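Local coordinates for protein N-alpha-acetyltransferase 35, NatC auxiliary subunit (Saccharomyces cerevisiae, PDB 6YGA) that serves as the large auxiliary subunit of the NatC N-terminal acetyltransferase, which acetylates the N-terminal methionine of the L-A virus Gag protein, at residues L303-D306 and V307-I310; R335-I338 and A339-L342; F522-D525 and N526-Q530; Q532-K535 and Q536-Y540. All coordinates share one frame; numbering follows the deposited sequence.

Contact 1: L303-D306 and V307-I310; sequences LAND and VKTI
The carbonyl oxygen Asn-305 O is gripped twice by Thr-309, one helical turn further on. The backbone donor Thr-309 N lies 3.0 Å from Asn-305 O, and the hydroxyl Thr-309 OG1 donates to the same Asn-305 O over 2.9 Å. The two donors come from opposite faces of the carbonyl plane, each tilted out of it by about 30° or slightly less. What brings the hydroxyl back over the preceding turn is the first torsion of Thr-309: OG1 sits beside its own backbone N and anti to the carbonyl carbon (chi1 -55°), while the methyl CG2 takes the place anti to N.

Around this fork the ordinary helical pattern runs on, with Val-307 N bonded to Leu-303 O, Lys-308 N to Ala-304 O and Ile-310 N to Asp-306 O. Along one flank, Leu-303 and Val-307 lie alongside each other and point the same way, with Leu-303 CD1 4.1 Å from Val-307 CG2. The aliphatic part of Lys-308 runs close to the backbone of the earlier turn, CG being 3.2 Å from Ala-304 O; the chain then bends at chi3 (65°) and carries its ammonium to a salt bridge with Asp-248. The carboxylate of Asp-306 is engaged by residues near the start of helix 337-347: OD1 forms a salt bridge with Arg-335 and OD2 accepts from His-336 N.

The hydroxyl of Thr-309 thus spends its proton within the helix, while the charges of Asp-306 and Lys-308 are answered by other parts of the chain, consistent with a mostly buried helix fastened on more than one flank.

Contact 2: R335-I338 and A339-L342; sequences RHVI and ARIL
Arg-340 folds back along the start of its helix so that the edge of its guanidinium faces the carbonyl of Arg-335. Arg-340 NE donates to Arg-335 O over 3.1 Å; the oxygen lies almost exactly in the guanidinium plane, although NE itself stands above the plane of the carbonyl. A bend at chi3 (-71°) turns the end of the chain back in this way. Water 1 closes a small ring at the same edge, donating to Arg-335 O at 2.9 Å and accepting from Arg-340 NH2 at 2.9 Å. The side chain of Val-337 crosses that of Arg-340 obliquely, its CB and CG2 each 3.9 Å from NH2.

His-336 is the N-cap residue. Its ring reaches forward so that ND1 accepts from Ile-338 N at 3.1 Å, the donor being tilted 18° from the ring plane, while His-336 O receives the first full-turn bond from Arg-340 N. Val-337 and Ile-341 then run side by side in the same direction, with CG2 of Val-337 4.1 Å from CD1 of Ile-341.

This capped first turn of helix 337-347 is buried among several neighbours. Ile-338 and Ile-341 pack on helix 142-167, Leu-342 on helix 235-238, and Ala-339 on helix 298-311, whereas the guanidinium of Arg-340 makes a salt bridge with Asp-176 in a loop.

Contact 3: F522-D525 and N526-Q530; sequences FAMD and NEMEQ
Ala-523 O accepts two backbone bonds, from Glu-527 N at 2.7 Å and from Met-528 N at 2.9 Å, which reach it from opposite faces of the carbonyl plane. The first spans four residues and the second five, so the helix widens here. Before it, Asn-526 N still bonds to Phe-522 O at 2.8 Å. Beyond it, the carbonyl of Met-524 has no direct bond to Met-528 N; instead, water 2 bridges Met-524 O, to which it donates at 2.8 Å, and Glu-529 N, from which it accepts at 3.0 Å.

Outward from the backbone, Asn-526 lies over one face of the Phe-522 ring. Its CB makes a CH-pi contact 4.1 Å from the ring centroid, displaced toward the rim, and the amide stacks on the ring with the two planes 23° apart. The ring is set beneath the amide because Phe-522 CG stands opposite its own backbone N (chi1 168°). On another flank the selenomethionines Met-524 and Met-528 lie alongside each other, SE of Met-524 being 3.9 Å from CG of Met-528; both of them, with Ala-523, pack against Ile-497 of helix 465-506.

The bond from the fifth following amide, Met-528 N to Ala-523 O, marks a wider pi-type turn, here accompanied by a bridging water, within the long helix 511-564.

Contact 4: Q532-K535 and Q536-Y540; sequences QATK and QFLNY
Gln-532 and Gln-536 join one turn of the helix to the next through both backbone and side chain. Of the backbone bonds, Gln-536 N donates to Gln-532 O at 3.0 Å and Phe-537 N to Ala-533 O at 2.9 Å. The next, Leu-538 N to Thr-534 O, is the straightest of the four across the contact, with an angle at hydrogen of 173°; Asn-539 N to Lys-535 O follows at 3.0 Å.

Among the polar side chains, Gln-536 reaches along the earlier turn: with CG beside its own backbone N (chi1 -62°), the extended chain brings NE2 within 3.7 Å of Gln-532 CB, the two amide planes 45° apart. NE2 also lies close to Gln-532 O, but the angle is too poor for a hydrogen bond, so beyond the backbone bond the side chain of Gln-536 meets Gln-532 by packing alone.

The apolar part is slight: Thr-534 and Leu-538 run side by side in one direction, methyl CG2 of the threonine 4.1 Å from CD1 of the leucine. The hydroxyl of Thr-534 is held by Glu-370 O and by Gln-530 NE2.

This stretch of helix 511-564 is flanked by helix 465-506, where Lys-535 packs on Ile-490 and Ile-494 and forms a salt bridge with Glu-491, while Gln-487 bonds to both Lys-535 O and Asn-539 OD1. Elsewhere Phe-537 rests on Leu-320 of helix 319-328, and Gln-536 touches Val-661 in a loop.

How the contacts relate
From the N terminus the four contacts come in series, each joining consecutive helical turns; none closes a long loop, and none nests in or crosses another. Contact 1 lies on helix 298-311 and contact 2 at the start of helix 337-347. Although helix 319-328 intervenes in the chain, their centres are only about 8 Å apart, and the Asp-306 carboxylate ties the first to the loop that opens the second. Contacts 3 and 4 follow much later as neighbouring parts of helix 511-564, their centres about 15 Å apart, both packed against helix 465-506. The two pairs do not touch: contacts 2 and 4 are about 16 Å apart at their nearest atoms.

Contact 1: L303-D306 and V307-I310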
# COMPACT_ATOMS: atom_id res chain seq x y z
N LEU B 303 -2.17 17.26 -7.86
CA LEU B 303 -0.72 17.12 -7.78
C LEU B 303 -0.06 18.43 -7.37
O LEU B 303 0.85 18.44 -6.53
CB LEU B 303 -0.17 16.66 -9.13
CG LEU B 303 1.34 16.78 -9.30
CD1 LEU B 303 2.07 15.82 -8.38
CD2 LEU B 303 1.72 16.53 -10.75
N ALA B 304 -0.51 19.55 -7.93
CA ALA B 304 0.14 20.83 -7.65
C ALA B 304 -0.09 21.26 -6.21
O ALA B 304 0.84 21.75 -5.55
CB ALA B 304 -0.37 21.90 -8.62
N ASN B 305 -1.31 21.11 -5.69
CA ASN B 305 -1.58 21.53 -4.32
C ASN B 305 -0.87 20.64 -3.31
O ASN B 305 -0.42 21.12 -2.27
CB ASN B 305 -3.08 21.55 -4.06
CG ASN B 305 -3.79 22.70 -4.75
OD1 ASN B 305 -4.78 22.51 -5.44
ND2 ASN B 305 -3.26 23.91 -4.56
N ASP B 306 -0.76 19.34 -3.61
CA ASP B 306 -0.07 18.44 -2.69
C ASP B 306 1.41 18.77 -2.59
O ASP B 306 1.99 18.74 -1.50
CB ASP B 306 -0.28 16.99 -3.13
CG ASP B 306 -1.70 16.51 -2.90
OD1 ASP B 306 -2.52 17.31 -2.40
OD2 ASP B 306 -1.99 15.33 -3.20
N VAL B 307 2.04 19.10 -3.73
CA VAL B 307 3.44 19.51 -3.71
C VAL B 307 3.60 20.85 -3.00
O VAL B 307 4.55 21.05 -2.24
CB VAL B 307 4.00 19.54 -5.14
CG1 VAL B 307 5.38 20.19 -5.17
CG2 VAL B 307 4.06 18.14 -5.72
N LYS B 308 2.66 21.77 -3.22
CA LYS B 308 2.70 23.05 -2.52
C LYS B 308 2.65 22.85 -1.01
O LYS B 308 3.31 23.57 -0.25
CB LYS B 308 1.55 23.95 -2.97
CG LYS B 308 1.74 24.54 -4.36
CD LYS B 308 0.54 25.37 -4.79
CE LYS B 308 0.37 26.59 -3.91
NZ LYS B 308 -0.79 27.43 -4.33
N THR B 309 1.88 21.86 -0.55
CA THR B 309 1.81 21.58 0.88
C THR B 309 3.16 21.07 1.40
O THR B 309 3.55 21.37 2.53
CB THR B 309 0.71 20.56 1.16
OG1 THR B 309 -0.53 21.06 0.63
CG2 THR B 309 0.54 20.34 2.66
N ILE B 310 3.88 20.32 0.57
CA ILE B 310 5.18 19.78 0.98
C ILE B 310 6.16 20.91 1.26
O ILE B 310 6.89 20.88 2.26
CB ILE B 310 5.73 18.83 -0.10
CG1 ILE B 310 4.80 17.63 -0.27
CG2 ILE B 310 7.15 18.40 0.22
CD1 ILE B 310 4.43 16.96 1.03

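Contact 2: R335-I338 and A339-L342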
# COMPACT_ATOMS: atom_id res chain seq x y z
N ARG B 335 -2.09 11.78 0.25
CA ARG B 335 -1.53 12.75 -0.69
C ARG B 335 -1.04 12.06 -1.96
O ARG B 335 -0.82 10.85 -2.00
CB ARG B 335 -0.36 13.51 -0.04
CG ARG B 335 -0.76 14.43 1.10
CD ARG B 335 -1.52 15.65 0.59
NE ARG B 335 -1.83 16.59 1.67
CZ ARG B 335 -2.43 17.76 1.49
NH1 ARG B 335 -2.78 18.15 0.27
NH2 ARG B 335 -2.67 18.55 2.53
N HIS B 336 -0.87 12.86 -3.01
CA HIS B 336 -0.33 12.36 -4.27
C HIS B 336 1.03 11.71 -4.03
O HIS B 336 1.80 12.14 -3.17
CB HIS B 336 -0.22 13.52 -5.27
CG HIS B 336 -0.01 13.08 -6.68
ND1 HIS B 336 1.22 12.70 -7.17
CD2 HIS B 336 -0.88 12.97 -7.72
CE1 HIS B 336 1.11 12.37 -8.44
NE2 HIS B 336 -0.15 12.52 -8.80
N VAL B 337 1.31 10.65 -4.79
CA VAL B 337 2.51 9.86 -4.55
C VAL B 337 3.77 10.69 -4.78
O VAL B 337 4.77 10.53 -4.07
CB VAL B 337 2.49 8.58 -5.40
CG1 VAL B 337 2.43 8.91 -6.89
CG2 VAL B 337 3.70 7.70 -5.09
N ILE B 338 3.75 11.58 -5.77
CA ILE B 338 4.90 12.44 -6.02
C ILE B 338 5.18 13.30 -4.79
O ILE B 338 6.33 13.42 -4.34
CB ILE B 338 4.69 13.31 -7.27
CG1 ILE B 338 4.58 12.43 -8.53
CG2 ILE B 338 5.81 14.31 -7.43
CD1 ILE B 338 5.84 11.68 -8.87
N ALA B 339 4.13 13.90 -4.22
CA ALA B 339 4.31 14.70 -3.02
C ALA B 339 4.76 13.84 -1.84
O ALA B 339 5.52 14.30 -0.98
CB ALA B 339 3.02 15.44 -2.68
N ARG B 340 4.31 12.59 -1.79
CA ARG B 340 4.69 11.72 -0.68
C ARG B 340 6.14 11.27 -0.79
O ARG B 340 6.82 11.09 0.22
CB ARG B 340 3.75 10.52 -0.60
CG ARG B 340 2.34 10.89 -0.19
CD ARG B 340 1.51 9.69 0.25
NE ARG B 340 1.16 8.82 -0.87
CZ ARG B 340 1.70 7.63 -1.09
NH1 ARG B 340 2.62 7.15 -0.27
NH2 ARG B 340 1.30 6.91 -2.13
N ILE B 341 6.64 11.07 -2.01
CA ILE B 341 8.06 10.83 -2.18
C ILE B 341 8.85 12.10 -1.91
O ILE B 341 9.95 12.07 -1.34
CB ILE B 341 8.36 10.29 -3.59
CG1 ILE B 341 7.56 9.01 -3.86
CG2 ILE B 341 9.85 10.03 -3.77
CD1 ILE B 341 7.71 8.49 -5.28
N LEU B 342 8.29 13.25 -2.31
CA LEU B 342 9.03 14.50 -2.25
C LEU B 342 9.33 14.91 -0.81
O LEU B 342 10.43 15.40 -0.51
CB LEU B 342 8.25 15.60 -2.97
CG LEU B 342 9.03 16.86 -3.32
CD1 LEU B 342 10.18 16.52 -4.24
CD2 LEU B 342 8.12 17.89 -3.95
O HOH W 1 -0.89 8.29 -3.39

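Contact 3: F522-D525 and N526-Q530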
# COMPACT_ATOMS: atom_id res chain seq x y z
N PHE B 522 19.77 34.53 35.40
CA PHE B 522 20.13 33.49 34.44
C PHE B 522 18.95 32.57 34.16
O PHE B 522 18.69 32.22 33.00
CB PHE B 522 21.33 32.69 34.95
CG PHE B 522 21.59 31.43 34.17
CD1 PHE B 522 22.33 31.46 33.00
CD2 PHE B 522 21.11 30.21 34.62
CE1 PHE B 522 22.57 30.30 32.28
CE2 PHE B 522 21.34 29.05 33.91
CZ PHE B 522 22.08 29.09 32.74
N ALA B 523 18.23 32.17 35.20
CA ALA B 523 17.09 31.28 35.01
C ALA B 523 16.03 31.93 34.13
O ALA B 523 15.49 31.29 33.21
CB ALA B 523 16.50 30.88 36.36
N MSE B 524 15.72 33.19 34.39
CA MSE B 524 14.73 33.91 33.60
C MSE B 524 15.17 34.07 32.15
O MSE B 524 14.37 33.97 31.23
CB MSE B 524 14.46 35.29 34.21
CG MSE B 524 13.81 35.23 35.59
SE MSE B 524 11.95 34.65 35.51
CE MSE B 524 11.13 36.34 35.00
N ASP B 525 16.47 34.32 31.96
CA ASP B 525 16.99 34.56 30.62
C ASP B 525 17.19 33.27 29.82
O ASP B 525 17.12 33.29 28.59
CB ASP B 525 18.30 35.33 30.69
CG ASP B 525 18.11 36.76 31.16
OD1 ASP B 525 16.99 37.29 31.05
OD2 ASP B 525 19.10 37.36 31.64
N ASN B 526 17.44 32.14 30.50
CA ASN B 526 17.83 30.91 29.83
C ASN B 526 16.85 29.76 29.99
O ASN B 526 16.92 28.81 29.20
CB ASN B 526 19.21 30.45 30.32
CG ASN B 526 20.34 31.37 29.87
OD1 ASN B 526 20.45 32.51 30.32
ND2 ASN B 526 21.18 30.86 28.98
N GLU B 527 15.95 29.80 30.97
CA GLU B 527 15.14 28.63 31.27
C GLU B 527 13.64 28.90 31.31
O GLU B 527 12.84 28.04 30.92
CB GLU B 527 15.58 28.02 32.61
CG GLU B 527 16.96 27.39 32.57
CD GLU B 527 17.37 26.81 33.90
OE1 GLU B 527 16.69 27.10 34.91
OE2 GLU B 527 18.37 26.07 33.94
N MSE B 528 13.24 30.08 31.78
CA MSE B 528 11.83 30.36 32.04
C MSE B 528 10.95 30.30 30.79
O MSE B 528 9.89 29.69 30.80
CB MSE B 528 11.67 31.74 32.69
CG MSE B 528 10.24 32.04 33.12
SE MSE B 528 9.49 30.72 34.35
CE MSE B 528 8.92 31.93 35.76
N GLU B 529 11.41 30.94 29.70
CA GLU B 529 10.60 30.99 28.49
C GLU B 529 10.33 29.59 27.95
O GLU B 529 9.21 29.29 27.51
CB GLU B 529 11.30 31.85 27.44
CG GLU B 529 10.53 32.02 26.14
CD GLU B 529 11.23 32.94 25.17
OE1 GLU B 529 12.23 33.58 25.56
OE2 GLU B 529 10.78 33.03 24.00
N GLN B 530 11.33 28.71 27.99
CA GLN B 530 11.14 27.34 27.51
C GLN B 530 10.24 26.54 28.45
O GLN B 530 9.43 25.72 27.99
CB GLN B 530 12.48 26.65 27.33
CG GLN B 530 12.38 25.23 26.79
CD GLN B 530 11.73 25.20 25.42
OE1 GLN B 530 12.27 25.72 24.45
NE2 GLN B 530 10.55 24.58 25.34
O HOH W 2 14.08 32.21 29.12

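Contact 4: Q532-K535 and Q536-Y540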
# COMPACT_ATOMS: atom_id res chain seq x y z
N GLN B 532 7.74 27.73 30.26
CA GLN B 532 6.36 28.13 30.00
C GLN B 532 5.86 27.52 28.70
O GLN B 532 4.71 27.05 28.63
CB GLN B 532 6.25 29.65 29.95
CG GLN B 532 6.54 30.34 31.27
CD GLN B 532 5.45 30.11 32.32
OE1 GLN B 532 4.35 29.67 31.99
NE2 GLN B 532 5.77 30.40 33.57
N ALA B 533 6.69 27.51 27.66
CA ALA B 533 6.28 26.94 26.39
C ALA B 533 6.03 25.44 26.52
O ALA B 533 5.04 24.91 26.00
CB ALA B 533 7.32 27.22 25.31
N THR B 534 6.93 24.74 27.21
CA THR B 534 6.73 23.31 27.45
C THR B 534 5.48 23.06 28.30
O THR B 534 4.72 22.13 28.03
CB THR B 534 7.97 22.72 28.13
OG1 THR B 534 9.08 22.79 27.22
CG2 THR B 534 7.74 21.27 28.53
N LYS B 535 5.25 23.89 29.32
CA LYS B 535 4.07 23.73 30.15
C LYS B 535 2.79 23.84 29.32
O LYS B 535 1.87 23.03 29.47
CB LYS B 535 4.07 24.75 31.28
CG LYS B 535 2.80 24.76 32.11
CD LYS B 535 2.77 25.94 33.07
CE LYS B 535 1.46 25.98 33.83
NZ LYS B 535 1.42 27.09 34.82
N GLN B 536 2.73 24.83 28.43
CA GLN B 536 1.55 25.01 27.60
C GLN B 536 1.45 23.94 26.52
O GLN B 536 0.35 23.58 26.10
CB GLN B 536 1.56 26.41 26.99
CG GLN B 536 1.49 27.49 28.04
CD GLN B 536 2.13 28.78 27.61
OE1 GLN B 536 2.01 29.19 26.45
NE2 GLN B 536 2.82 29.44 28.53
N PHE B 537 2.59 23.41 26.06
CA PHE B 537 2.57 22.28 25.14
C PHE B 537 2.00 21.04 25.82
O PHE B 537 1.12 20.37 25.27
CB PHE B 537 3.97 22.01 24.60
CG PHE B 537 4.08 20.76 23.76
CD1 PHE B 537 3.14 20.47 22.78
CD2 PHE B 537 5.15 19.89 23.94
CE1 PHE B 537 3.25 19.33 22.01
CE2 PHE B 537 5.26 18.75 23.17
CZ PHE B 537 4.31 18.47 22.20
N LEU B 538 2.49 20.72 27.03
CA LEU B 538 1.94 19.58 27.76
C LEU B 538 0.47 19.78 28.09
O LEU B 538 -0.28 18.81 28.22
CB LEU B 538 2.74 19.34 29.05
CG LEU B 538 4.20 18.92 28.85
CD1 LEU B 538 4.93 18.86 30.18
CD2 LEU B 538 4.26 17.58 28.14
N ASN B 539 0.04 21.04 28.23
CA ASN B 539 -1.37 21.31 28.44
C ASN B 539 -2.20 20.85 27.24
O ASN B 539 -3.30 20.32 27.41
CB ASN B 539 -1.58 22.80 28.70
CG ASN B 539 -2.50 23.05 29.86
OD1 ASN B 539 -2.06 23.08 31.01
ND2 ASN B 539 -3.78 23.24 29.57
N TYR B 540 -1.68 21.05 26.03
CA TYR B 540 -2.39 20.60 24.84
C TYR B 540 -2.39 19.08 24.73
O TYR B 540 -3.42 18.48 24.39
CB TYR B 540 -1.76 21.22 23.59
CG TYR B 540 -2.08 20.48 22.31
CD1 TYR B 540 -3.37 20.47 21.79
CD2 TYR B 540 -1.09 19.79 21.62
CE1 TYR B 540 -3.66 19.79 20.62
CE2 TYR B 540 -1.37 19.11 20.45
CZ TYR B 540 -2.67 19.11 19.95
OH TYR B 540 -2.97 18.44 18.79